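PDB 2Q5C: NtrC family transcriptional regulator, which probably regulates transcription as an ATP- and DNA-binding activator, this chain being its N-terminal part, resembling that of propionate catabolism activators. Local coordinates for residues I7-Q12 with A54-G59; G47-V52 with K67-P72; R85-A90 with I145-K150; E96-A101 with E141-V146. All coordinates share one frame; numbering follows the deposited sequence.

Interaction 1. Residues I7-Q12 with A54-G59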
loop_
_atom_site.group_PDB
_atom_site.type_symbol
_atom_site.label_atom_id
_atom_site.label_comp_id
_atom_site.label_asym_id
_atom_site.label_seq_id
_atom_site.Cartn_x
_atom_site.Cartn_y
_atom_site.Cartn_z
ATOM N N ILE A 7 -7.293 0.138 17.280
ATOM C CA ILE A 7 -6.845 -0.328 15.969
ATOM C C ILE A 7 -5.761 0.581 15.463
ATOM O O ILE A 7 -5.929 1.822 15.441
ATOM C CB ILE A 7 -7.995 -0.398 14.940
ATOM C CG1 ILE A 7 -9.177 -1.198 15.490
ATOM C CG2 ILE A 7 -7.497 -0.978 13.592
ATOM C CD1 ILE A 7 -10.354 -1.250 14.529
ATOM N N ALA A 8 -4.659 -0.025 15.043
ATOM C CA ALA A 8 -3.540 0.706 14.442
ATOM C C ALA A 8 -3.584 0.657 12.937
ATOM O O ALA A 8 -3.753 -0.405 12.360
ATOM C CB ALA A 8 -2.209 0.168 14.899
ATOM N N LEU A 9 -3.397 1.807 12.297
ATOM C CA LEU A 9 -3.162 1.890 10.853
ATOM C C LEU A 9 -1.714 2.221 10.646
ATOM O O LEU A 9 -1.229 3.210 11.196
ATOM C CB LEU A 9 -4.061 2.974 10.212
ATOM C CG LEU A 9 -3.692 3.258 8.744
ATOM C CD1 LEU A 9 -4.070 2.088 7.863
ATOM C CD2 LEU A 9 -4.472 4.485 8.284
ATOM N N ILE A 10 -1.002 1.408 9.857
ATOM C CA ILE A 10 0.417 1.637 9.577
ATOM C C ILE A 10 0.510 1.825 8.067
ATOM O O ILE A 10 0.153 0.920 7.298
ATOM C CB ILE A 10 1.311 0.471 10.051
ATOM C CG1 ILE A 10 1.061 0.233 11.547
ATOM C CG2 ILE A 10 2.787 0.810 9.742
ATOM C CD1 ILE A 10 1.850 -0.959 12.153
ATOM N N SER A 11 0.909 3.022 7.645
ATOM C CA SER A 11 0.811 3.392 6.236
ATOM C C SER A 11 1.783 4.536 6.016
ATOM O O SER A 11 2.188 5.183 6.965
ATOM C CB SER A 11 -0.624 3.877 5.986
ATOM O OG SER A 11 -0.799 4.390 4.666
ATOM N N GLN A 12 2.129 4.794 4.766
ATOM C CA GLN A 12 2.862 6.019 4.429
ATOM C C GLN A 12 1.959 7.014 3.705
ATOM O O GLN A 12 2.435 8.074 3.275
ATOM C CB GLN A 12 4.076 5.699 3.565
ATOM C CG GLN A 12 5.102 4.841 4.250
ATOM C CD GLN A 12 6.291 4.627 3.374
ATOM O OE1 GLN A 12 6.231 3.886 2.377
ATOM N NE2 GLN A 12 7.370 5.295 3.708
ATOM N N ALA A 54 -6.154 -4.881 16.699
ATOM C CA ALA A 54 -5.937 -5.243 15.303
ATOM C C ALA A 54 -5.041 -4.205 14.652
ATOM O O ALA A 54 -4.945 -3.088 15.135
ATOM C CB ALA A 54 -7.268 -5.295 14.551
ATOM N N ILE A 55 -4.424 -4.591 13.534
ATOM C CA ILE A 55 -3.582 -3.721 12.711
ATOM C C ILE A 55 -4.141 -3.735 11.301
ATOM O O ILE A 55 -4.553 -4.798 10.804
ATOM C CB ILE A 55 -2.151 -4.158 12.731
ATOM C CG1 ILE A 55 -1.630 -4.004 14.182
ATOM C CG2 ILE A 55 -1.279 -3.273 11.798
ATOM C CD1 ILE A 55 -0.363 -4.744 14.462
ATOM N N ILE A 56 -4.208 -2.555 10.667
ATOM C CA ILE A 56 -4.576 -2.378 9.257
ATOM C C ILE A 56 -3.374 -1.816 8.521
ATOM O O ILE A 56 -2.676 -0.906 9.012
ATOM C CB ILE A 56 -5.802 -1.428 9.106
ATOM C CG1 ILE A 56 -7.055 -1.984 9.794
ATOM C CG2 ILE A 56 -6.028 -1.138 7.626
ATOM C CD1 ILE A 56 -8.209 -1.025 9.862
ATOM N N SER A 57 -3.119 -2.334 7.323
ATOM C CA SER A 57 -2.009 -1.857 6.483
ATOM C C SER A 57 -2.356 -2.204 5.058
ATOM O O SER A 57 -3.429 -2.728 4.815
ATOM C CB SER A 57 -0.659 -2.382 6.952
ATOM O OG SER A 57 -0.622 -3.792 6.796
ATOM N N ARG A 58 -1.467 -1.900 4.109
ATOM C CA ARG A 58 -1.803 -2.113 2.723
ATOM C C ARG A 58 -0.705 -2.879 2.030
ATOM O O ARG A 58 0.475 -2.753 2.354
ATOM C CB ARG A 58 -1.988 -0.738 2.087
ATOM C CG ARG A 58 -2.556 -0.775 0.700
ATOM C CD ARG A 58 -3.307 0.520 0.429
ATOM N NE ARG A 58 -2.416 1.625 0.110
ATOM C CZ ARG A 58 -2.216 2.095 -1.130
ATOM N NH1 ARG A 58 -1.383 3.099 -1.318
ATOM N NH2 ARG A 58 -2.853 1.560 -2.175
ATOM N N GLY A 59 -1.111 -3.667 1.028
ATOM C CA GLY A 59 -0.158 -4.232 0.087
ATOM C C GLY A 59 0.978 -5.027 0.705
ATOM O O GLY A 59 0.752 -5.842 1.622
HETATM O O HOH W 1 0.517 0.146 4.731
#

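Interaction 2. Residues G47-V52 with K67-P72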
loop_
_atom_site.group_PDB
_atom_site.type_symbol
_atom_site.label_atom_id
_atom_site.label_comp_id
_atom_site.label_asym_id
_atom_site.label_seq_id
_atom_site.Cartn_x
_atom_site.Cartn_y
_atom_site.Cartn_z
ATOM N N GLY A 47 5.862 -4.301 18.029
ATOM C CA GLY A 47 5.944 -3.537 19.298
ATOM C C GLY A 47 4.574 -3.151 19.827
ATOM O O GLY A 47 4.402 -2.969 21.026
ATOM N N LEU A 48 3.597 -3.015 18.931
ATOM C CA LEU A 48 2.232 -2.608 19.294
ATOM C C LEU A 48 1.281 -3.747 19.598
ATOM O O LEU A 48 0.171 -3.534 20.103
ATOM C CB LEU A 48 1.610 -1.839 18.126
ATOM C CG LEU A 48 2.027 -0.386 17.959
ATOM C CD1 LEU A 48 1.520 0.106 16.625
ATOM C CD2 LEU A 48 1.431 0.440 19.085
ATOM N N GLN A 49 1.673 -4.971 19.294
ATOM C CA GLN A 49 0.661 -6.001 19.206
ATOM C C GLN A 49 0.013 -6.347 20.531
ATOM O O GLN A 49 -1.145 -6.770 20.537
ATOM C CB GLN A 49 1.152 -7.236 18.462
ATOM C CG GLN A 49 2.175 -8.033 19.174
ATOM C CD GLN A 49 2.438 -9.333 18.450
ATOM O OE1 GLN A 49 1.518 -10.000 17.979
ATOM N NE2 GLN A 49 3.688 -9.690 18.358
ATOM N N ASP A 50 0.717 -6.145 21.640
ATOM C CA ASP A 50 0.097 -6.454 22.929
ATOM C C ASP A 50 -0.726 -5.269 23.434
ATOM O O ASP A 50 -1.383 -5.363 24.478
ATOM C CB ASP A 50 1.155 -6.880 23.963
ATOM C CG ASP A 50 1.798 -8.223 23.636
ATOM O OD1 ASP A 50 1.158 -9.090 22.987
ATOM O OD2 ASP A 50 2.961 -8.419 24.060
ATOM N N GLU A 51 -0.715 -4.170 22.679
ATOM C CA GLU A 51 -1.417 -2.931 23.070
ATOM C C GLU A 51 -2.609 -2.544 22.198
ATOM O O GLU A 51 -3.282 -1.550 22.477
ATOM C CB GLU A 51 -0.460 -1.738 23.078
ATOM C CG GLU A 51 0.792 -1.912 23.923
ATOM C CD GLU A 51 1.776 -0.763 23.765
ATOM O OE1 GLU A 51 1.529 0.193 22.986
ATOM O OE2 GLU A 51 2.830 -0.820 24.436
ATOM N N VAL A 52 -2.850 -3.285 21.117
ATOM C CA VAL A 52 -3.969 -3.002 20.219
ATOM C C VAL A 52 -4.712 -4.285 19.872
ATOM O O VAL A 52 -4.164 -5.399 20.060
ATOM C CB VAL A 52 -3.531 -2.285 18.898
ATOM C CG1 VAL A 52 -2.752 -1.013 19.235
ATOM C CG2 VAL A 52 -2.692 -3.197 18.010
ATOM N N LYS A 67 2.997 -11.855 8.824
ATOM C CA LYS A 67 3.943 -12.947 9.116
ATOM C C LYS A 67 4.668 -12.752 10.434
ATOM O O LYS A 67 5.379 -13.657 10.884
ATOM C CB LYS A 67 4.957 -13.132 7.983
ATOM C CG LYS A 67 4.314 -13.554 6.677
ATOM C CD LYS A 67 5.350 -14.011 5.666
ATOM C CE LYS A 67 4.822 -13.980 4.240
ATOM N NZ LYS A 67 3.471 -14.586 4.111
ATOM N N SER A 68 4.519 -11.591 11.069
ATOM C CA SER A 68 5.284 -11.352 12.297
ATOM C C SER A 68 4.486 -11.018 13.562
ATOM O O SER A 68 5.074 -10.899 14.644
ATOM C CB SER A 68 6.397 -10.336 12.062
ATOM O OG SER A 68 5.911 -9.188 11.429
ATOM N N VAL A 69 3.178 -10.828 13.435
ATOM C CA VAL A 69 2.315 -10.609 14.598
ATOM C C VAL A 69 1.319 -11.737 14.793
ATOM O O VAL A 69 0.999 -12.465 13.845
ATOM C CB VAL A 69 1.578 -9.218 14.553
ATOM C CG1 VAL A 69 2.601 -8.107 14.368
ATOM C CG2 VAL A 69 0.457 -9.173 13.484
ATOM N N SER A 70 0.815 -11.879 16.020
ATOM C CA SER A 70 -0.182 -12.926 16.286
ATOM C C SER A 70 -1.594 -12.384 16.409
ATOM O O SER A 70 -2.543 -13.150 16.567
ATOM C CB SER A 70 0.200 -13.751 17.534
ATOM O OG SER A 70 0.468 -12.879 18.627
ATOM N N ILE A 71 -1.752 -11.062 16.330
ATOM C CA ILE A 71 -3.082 -10.473 16.412
ATOM C C ILE A 71 -3.634 -10.262 14.992
ATOM O O ILE A 71 -2.870 -10.390 14.031
ATOM C CB ILE A 71 -3.074 -9.145 17.185
ATOM C CG1 ILE A 71 -2.205 -8.103 16.465
ATOM C CG2 ILE A 71 -2.556 -9.388 18.610
ATOM C CD1 ILE A 71 -2.408 -6.665 16.972
ATOM N N PRO A 72 -4.941 -9.956 14.868
ATOM C CA PRO A 72 -5.517 -9.710 13.533
ATOM C C PRO A 72 -4.791 -8.618 12.733
ATOM O O PRO A 72 -4.535 -7.526 13.263
ATOM C CB PRO A 72 -6.935 -9.282 13.845
ATOM C CG PRO A 72 -7.259 -10.022 15.143
ATOM C CD PRO A 72 -5.975 -9.925 15.925
HETATM O O HOH W 2 4.630 -12.287 16.959
#

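Interaction 3. Residues R85-A90 with I145-K150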
loop_
_atom_site.group_PDB
_atom_site.type_symbol
_atom_site.label_atom_id
_atom_site.label_comp_id
_atom_site.label_asym_id
_atom_site.label_seq_id
_atom_site.Cartn_x
_atom_site.Cartn_y
_atom_site.Cartn_z
ATOM N N ARG A 85 -6.131 5.127 -11.783
ATOM C CA ARG A 85 -5.959 6.552 -11.397
ATOM C C ARG A 85 -4.478 6.948 -11.440
ATOM O O ARG A 85 -4.131 8.030 -11.939
ATOM C CB ARG A 85 -6.434 6.789 -9.965
ATOM C CG ARG A 85 -7.935 6.868 -9.748
ATOM C CD ARG A 85 -8.205 6.904 -8.257
ATOM N NE ARG A 85 -9.514 7.480 -7.953
ATOM C CZ ARG A 85 -10.112 7.404 -6.766
ATOM N NH1 ARG A 85 -9.538 6.782 -5.769
ATOM N NH2 ARG A 85 -11.323 7.952 -6.603
ATOM N N ALA A 86 -3.606 6.073 -10.945
ATOM C CA ALA A 86 -2.187 6.394 -10.912
ATOM C C ALA A 86 -1.602 6.437 -12.311
ATOM O O ALA A 86 -0.816 7.354 -12.608
ATOM C CB ALA A 86 -1.424 5.425 -10.033
ATOM N N VAL A 87 -1.958 5.492 -13.163
ATOM C CA VAL A 87 -1.429 5.499 -14.533
ATOM C C VAL A 87 -1.922 6.747 -15.262
ATOM O O VAL A 87 -1.165 7.423 -15.988
ATOM C CB VAL A 87 -1.835 4.240 -15.256
ATOM C CG1 VAL A 87 -1.478 4.357 -16.771
ATOM C CG2 VAL A 87 -1.160 3.028 -14.615
ATOM N N TYR A 88 -3.190 7.061 -15.121
ATOM C CA TYR A 88 -3.738 8.262 -15.711
ATOM C C TYR A 88 -2.957 9.509 -15.291
ATOM O O TYR A 88 -2.626 10.347 -16.136
ATOM C CB TYR A 88 -5.224 8.347 -15.322
ATOM C CG TYR A 88 -5.864 9.639 -15.635
ATOM C CD1 TYR A 88 -6.178 9.962 -16.943
ATOM C CD2 TYR A 88 -6.167 10.548 -14.628
ATOM C CE1 TYR A 88 -6.771 11.179 -17.260
ATOM C CE2 TYR A 88 -6.790 11.770 -14.938
ATOM C CZ TYR A 88 -7.083 12.056 -16.251
ATOM O OH TYR A 88 -7.659 13.254 -16.593
ATOM N N ASN A 89 -2.634 9.643 -14.014
ATOM C CA ASN A 89 -1.877 10.785 -13.537
ATOM C C ASN A 89 -0.451 10.772 -14.066
ATOM O O ASN A 89 0.089 11.834 -14.420
ATOM C CB ASN A 89 -1.817 10.773 -12.024
ATOM C CG ASN A 89 -3.106 11.210 -11.379
ATOM O OD1 ASN A 89 -3.821 12.056 -11.905
ATOM N ND2 ASN A 89 -3.367 10.685 -10.192
ATOM N N ALA A 90 0.145 9.590 -14.160
ATOM C CA ALA A 90 1.552 9.453 -14.599
ATOM C C ALA A 90 1.755 9.851 -16.053
ATOM O O ALA A 90 2.876 10.176 -16.453
ATOM C CB ALA A 90 2.048 8.033 -14.361
ATOM N N ILE A 145 9.590 6.606 -15.870
ATOM C CA ILE A 145 8.386 6.836 -15.048
ATOM C C ILE A 145 8.019 5.511 -14.392
ATOM O O ILE A 145 7.888 4.509 -15.064
ATOM C CB ILE A 145 7.214 7.291 -15.917
ATOM C CG1 ILE A 145 7.575 8.517 -16.788
ATOM C CG2 ILE A 145 5.992 7.635 -15.035
ATOM C CD1 ILE A 145 6.654 8.739 -17.948
ATOM N N VAL A 146 7.849 5.550 -13.072
ATOM C CA VAL A 146 7.490 4.349 -12.309
ATOM C C VAL A 146 6.166 4.581 -11.557
ATOM O O VAL A 146 6.023 5.598 -10.865
ATOM C CB VAL A 146 8.576 4.029 -11.272
ATOM C CG1 VAL A 146 8.135 2.910 -10.323
ATOM C CG2 VAL A 146 9.859 3.634 -11.968
ATOM N N VAL A 147 5.237 3.629 -11.693
ATOM C CA VAL A 147 3.919 3.659 -10.990
ATOM C C VAL A 147 3.939 2.464 -10.053
ATOM O O VAL A 147 4.092 1.328 -10.498
ATOM C CB VAL A 147 2.792 3.512 -11.986
ATOM C CG1 VAL A 147 1.425 3.489 -11.274
ATOM C CG2 VAL A 147 2.818 4.642 -12.969
ATOM N N SER A 148 3.827 2.726 -8.752
ATOM C CA SER A 148 3.903 1.650 -7.779
ATOM C C SER A 148 3.484 2.172 -6.423
ATOM O O SER A 148 3.002 3.301 -6.284
ATOM C CB SER A 148 5.352 1.111 -7.690
ATOM O OG SER A 148 5.439 -0.160 -7.034
ATOM N N GLY A 149 3.694 1.344 -5.409
ATOM C CA GLY A 149 3.540 1.818 -4.034
ATOM C C GLY A 149 4.635 2.781 -3.606
ATOM O O GLY A 149 5.678 2.930 -4.272
ATOM N N LYS A 150 4.427 3.421 -2.466
ATOM C CA LYS A 150 5.259 4.533 -2.026
ATOM C C LYS A 150 6.732 4.186 -1.811
ATOM O O LYS A 150 7.611 4.992 -2.134
ATOM C CB LYS A 150 4.669 5.154 -0.740
ATOM C CG LYS A 150 5.363 6.418 -0.241
ATOM C CD LYS A 150 5.322 7.538 -1.260
ATOM C CE LYS A 150 5.368 8.924 -0.586
ATOM N NZ LYS A 150 6.588 9.142 0.268
#

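Interaction 4. Residues E96-A101 with E141-V146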
loop_
_atom_site.group_PDB
_atom_site.type_symbol
_atom_site.label_atom_id
_atom_site.label_comp_id
_atom_site.label_asym_id
_atom_site.label_seq_id
_atom_site.Cartn_x
_atom_site.Cartn_y
_atom_site.Cartn_z
ATOM N N GLU A 96 5.424 6.067 -21.707
ATOM C CA GLU A 96 6.058 4.779 -21.435
ATOM C C GLU A 96 6.383 4.669 -19.953
ATOM O O GLU A 96 7.126 5.459 -19.420
ATOM C CB GLU A 96 7.305 4.518 -22.304
ATOM C CG GLU A 96 7.971 3.203 -21.883
ATOM C CD GLU A 96 8.979 2.614 -22.881
ATOM O OE1 GLU A 96 9.721 3.386 -23.534
ATOM O OE2 GLU A 96 9.022 1.359 -22.985
ATOM N N LEU A 97 5.785 3.672 -19.305
ATOM C CA LEU A 97 5.847 3.577 -17.845
ATOM C C LEU A 97 6.256 2.196 -17.389
ATOM O O LEU A 97 6.000 1.223 -18.084
ATOM C CB LEU A 97 4.439 3.846 -17.263
ATOM C CG LEU A 97 3.544 4.910 -17.900
ATOM C CD1 LEU A 97 2.162 4.913 -17.263
ATOM C CD2 LEU A 97 4.173 6.268 -17.758
ATOM N N ALA A 98 6.839 2.120 -16.196
ATOM C CA ALA A 98 7.022 0.838 -15.509
ATOM C C ALA A 98 5.953 0.744 -14.439
ATOM O O ALA A 98 5.821 1.669 -13.644
ATOM C CB ALA A 98 8.394 0.745 -14.853
ATOM N N LEU A 99 5.215 -0.355 -14.432
ATOM C CA LEU A 99 4.246 -0.601 -13.360
ATOM C C LEU A 99 4.836 -1.698 -12.507
ATOM O O LEU A 99 5.078 -2.812 -12.998
ATOM C CB LEU A 99 2.937 -1.049 -13.990
ATOM C CG LEU A 99 1.801 -1.402 -13.022
ATOM C CD1 LEU A 99 1.399 -0.194 -12.195
ATOM C CD2 LEU A 99 0.652 -1.886 -13.877
ATOM N N ILE A 100 5.070 -1.394 -11.230
ATOM C CA ILE A 100 5.746 -2.333 -10.350
ATOM C C ILE A 100 4.755 -2.834 -9.312
ATOM O O ILE A 100 4.158 -2.036 -8.573
ATOM C CB ILE A 100 7.007 -1.722 -9.689
ATOM C CG1 ILE A 100 8.013 -1.319 -10.791
ATOM C CG2 ILE A 100 7.632 -2.713 -8.678
ATOM C CD1 ILE A 100 9.302 -0.723 -10.316
ATOM N N ALA A 101 4.549 -4.139 -9.282
ATOM C CA ALA A 101 3.586 -4.709 -8.338
ATOM C C ALA A 101 4.242 -5.738 -7.437
ATOM O O ALA A 101 5.223 -6.371 -7.814
ATOM C CB ALA A 101 2.443 -5.343 -9.068
ATOM N N GLU A 141 16.037 -0.302 -18.929
ATOM C CA GLU A 141 15.013 -0.487 -19.941
ATOM C C GLU A 141 14.633 0.835 -20.599
ATOM O O GLU A 141 13.686 0.892 -21.378
ATOM C CB GLU A 141 13.757 -1.158 -19.335
ATOM C CG GLU A 141 13.975 -2.553 -18.798
ATOM C CD GLU A 141 14.236 -3.598 -19.867
ATOM O OE1 GLU A 141 13.893 -3.373 -21.052
ATOM O OE2 GLU A 141 14.761 -4.672 -19.499
ATOM N N ASN A 142 15.369 1.900 -20.273
ATOM C CA ASN A 142 15.112 3.235 -20.815
ATOM C C ASN A 142 13.732 3.793 -20.432
ATOM O O ASN A 142 13.121 4.576 -21.164
ATOM C CB ASN A 142 15.296 3.256 -22.346
ATOM C CG ASN A 142 15.558 4.659 -22.877
ATOM O OD1 ASN A 142 16.181 5.506 -22.211
ATOM N ND2 ASN A 142 15.030 4.928 -24.074
ATOM N N ILE A 143 13.283 3.424 -19.246
ATOM C CA ILE A 143 11.990 3.914 -18.748
ATOM C C ILE A 143 12.252 4.957 -17.678
ATOM O O ILE A 143 13.138 4.774 -16.842
ATOM C CB ILE A 143 11.177 2.742 -18.210
ATOM C CG1 ILE A 143 10.771 1.826 -19.368
ATOM C CG2 ILE A 143 9.893 3.231 -17.516
ATOM C CD1 ILE A 143 10.193 0.485 -18.944
ATOM N N LYS A 144 11.505 6.062 -17.735
ATOM C CA LYS A 144 11.742 7.192 -16.860
ATOM C C LYS A 144 10.636 7.440 -15.824
ATOM O O LYS A 144 10.753 8.350 -15.020
ATOM C CB LYS A 144 11.937 8.459 -17.698
ATOM C CG LYS A 144 13.034 8.277 -18.764
ATOM C CD LYS A 144 13.414 9.569 -19.416
ATOM C CE LYS A 144 14.565 9.350 -20.392
ATOM N NZ LYS A 144 14.262 8.227 -21.342
ATOM N N ILE A 145 9.590 6.606 -15.870
ATOM C CA ILE A 145 8.386 6.836 -15.048
ATOM C C ILE A 145 8.019 5.511 -14.392
ATOM O O ILE A 145 7.888 4.509 -15.064
ATOM C CB ILE A 145 7.214 7.291 -15.917
ATOM C CG1 ILE A 145 7.575 8.517 -16.788
ATOM C CG2 ILE A 145 5.992 7.635 -15.035
ATOM C CD1 ILE A 145 6.654 8.739 -17.948
ATOM N N VAL A 146 7.849 5.550 -13.072
ATOM C CA VAL A 146 7.490 4.349 -12.309
ATOM C C VAL A 146 6.166 4.581 -11.557
ATOM O O VAL A 146 6.023 5.598 -10.865
ATOM C CB VAL A 146 8.576 4.029 -11.272
ATOM C CG1 VAL A 146 8.135 2.910 -10.323
ATOM C CG2 VAL A 146 9.859 3.634 -11.968
HETATM O O HOH W 3 9.645 6.526 -19.896
HETATM O O HOH W 4 10.832 5.538 -22.255
#

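Interaction 1. Residues I7-Q12 with A54-G59
Ala8 and Ile56 tie together two parallel strands of an α/β domain with helices on both faces of its four-stranded sheet, whose strand order is 2-1-3-4 as in flavodoxin-like folds. Strands 7-11 and 54-58 are its first and third strands and lie side by side in the middle, their short axes 21° apart. Three backbone hydrogen bonds form the ladder: Ala8 N to Ala54 O, Ile56 N to Ala8 O at 2.8 Å, and Ile10 N to Ile56 O. Ile7 pairs with Ala54, Ala8 with Ile55 and Leu9 with Ile56.

Ile56 shows how the face carrying Ile7 and Leu9 is filled. Its CB lies 4.0 Å from Ala8 O and 4.1 Å from Leu9 CD1. There the side chain divides. CG2, anti to the backbone N (chi1 of CG1 -62°), goes to Leu9 CD1 at 3.8 Å, whereas CG1 goes the other way and stands 4.0 Å from Ile7 CG2. The tip, CD1, stays on that same methyl at 3.8 Å. Ile56 thus touches both residues with separate branches, crossing each at a slant, and helix 14-27 covers this face through Phe20 and Leu17.

On the opposite face Ile10 CD1 reaches Ile55 CG2 at 3.9 Å, packed against Ala45 of helix 38-48 and Ile65 of helix 59-66. Beyond the last direct bond the strands separate, and a water spans the gap: it donates to Ile10 O at 2.7 Å and accepts from Arg58 N.

Interaction 2. Residues G47-V52 with K67-P72
Gln49 and Ile71, their CA atoms 6.5 Å apart, mark where the tail of helix 38-48 and the residues after it meet an irregular loop; no backbone-to-backbone bond crosses between them, and on the first side Glu51 N turns back to Leu48 O. The polar link is made by the side chain of Gln49, which imitates a peptide group. Its CG sits between the backbone N and the carbonyl carbon (chi1 70°), and the chain then runs out extended, carrying the amide to the loop 67-72.

Gln49 OE1 accepts twice from one residue. Ser70 N comes in the plane of the amide, on a lone pair, at 2.8 Å with a nearly straight N-H...O angle of 172°. Ser70 OG donates to the same oxygen at 3.1 Å from above the plane, 42° out of it. The other end of the amide is held less directly: a water accepts from Gln49 NE2 at 3.1 Å and donates to Ser68 O at 2.7 Å. With both amide ends engaged, the flip state of the group is well defined.

Next to the amide the contact turns apolar. Ile71 CD1 meets Val52 CG2 at 3.6 Å, the two side chains crossing at about a right angle, while Ile71 CG2 lies 3.5 Å from Gln49 O and its CD1 also lies near Gln49 CB.

This surface contact joins the end of helix 38-48 to the loop between helix 59-66 and strand 73-76. Val69 leans on Ala45 of the former helix, and Ile71 touches Ile55 of strand 54-58 and Arg187 of helix 170-187.

Interaction 3. Residues R85-A90 with I145-K150
Val147 meets residues 85-90 of helix 80-90 with both of its methyls, one for each of two alanines a turn apart. With CG1 anti to the backbone N (chi1 178°), CG2 falls beside that N, and the isopropyl group is spread along the helix: CG1 lies 3.7 Å from Ala86 CB, and CG2 lies 3.7 Å from Ala90 CB. Val87 CG2 adds a looser touch to the same CG1 at 4.2 Å.

Two residues earlier on the strand, Ile145 uses its branch methyl. Its CG2 is anti to the backbone N and reaches Ala90 CB at 4.0 Å, so this single CB is touched by carbons from two strand residues.

No hydrogen bond crosses; the contact is van der Waals alone and wholly buried. The alanines carry nothing beyond CB, which is consistent with helix and strand axes only 8.8 Å apart at their closest. The directions are nearly antiparallel, 162° apart, and Val146 and Ser148 point to the other face of the sheet. Leu97, which Val87 also touches, and Ile166 extend the apolar layer. A helix lying antiparallel on a parallel sheet, as helix 80-90 does here, is the layer packing of parallel α/β domains.

Interaction 4. Residues E96-A101 with E141-V146
Glu96 presents one face of its flat carboxylate to Ile143: CG1 stands over the plane, 4.0 Å from both CD and OE2, the two side chains crossing at about a right angle. A water tilted out of the plane toward the Ile143 side donates to Glu96 OE1 at 2.7 Å and also to Asn142 O, while OE2 forms a salt bridge with Lys119. The peptide between Leu97 and Ala98 is a second flat group. Ile143 CG2 lies over its face, 3.5 Å from Ala98 N, and that N-H points instead to Ile145 O, at 2.8 Å and 175°.

This bond starts the parallel pairing of strand 96-102 with strand 145-148, in which Ala98 is matched with Val146. Leu97 CD2 rests against Ile145, 3.5 Å from both CD1 and CG2. On the Ala98 face, Ile100 CD1 reaches Val146 CG1 at 3.8 Å, with Val138 and Leu134 of helix 131-140 packed against this face.

Before the strands pair, a further water donates to Glu96 O and accepts from Lys144 N, bridging the two backbones. The contact is thus apolar inside and polar at its end, where Lys119 and water would probably favour an ionised Glu96.

How the interactions relate
The four contacts fall into two α/β lobes. Interactions 1 and 2, centres 11 Å apart, belong to the first: Ile55 N and Pro72 O, 3.0 Å apart and probably hydrogen-bonded, carry the sheet from strand 54-58 to its edge strand. Interactions 3 and 4, with centres 9 Å apart, share strand 145-148 in the second, where Val147 N probably bonds to Ala98 O at 2.8 Å. Between lobes, interactions 1 and 3 touch where Gln12 OE1 approaches Lys150 CB at 3.7 Å. There a glycerol, probably from the crystallisation liquor, bonds to Ser11 and Gln12, possibly marking a pocket. Interactions 2 and 4 lie farthest apart, about 35 Å between centres.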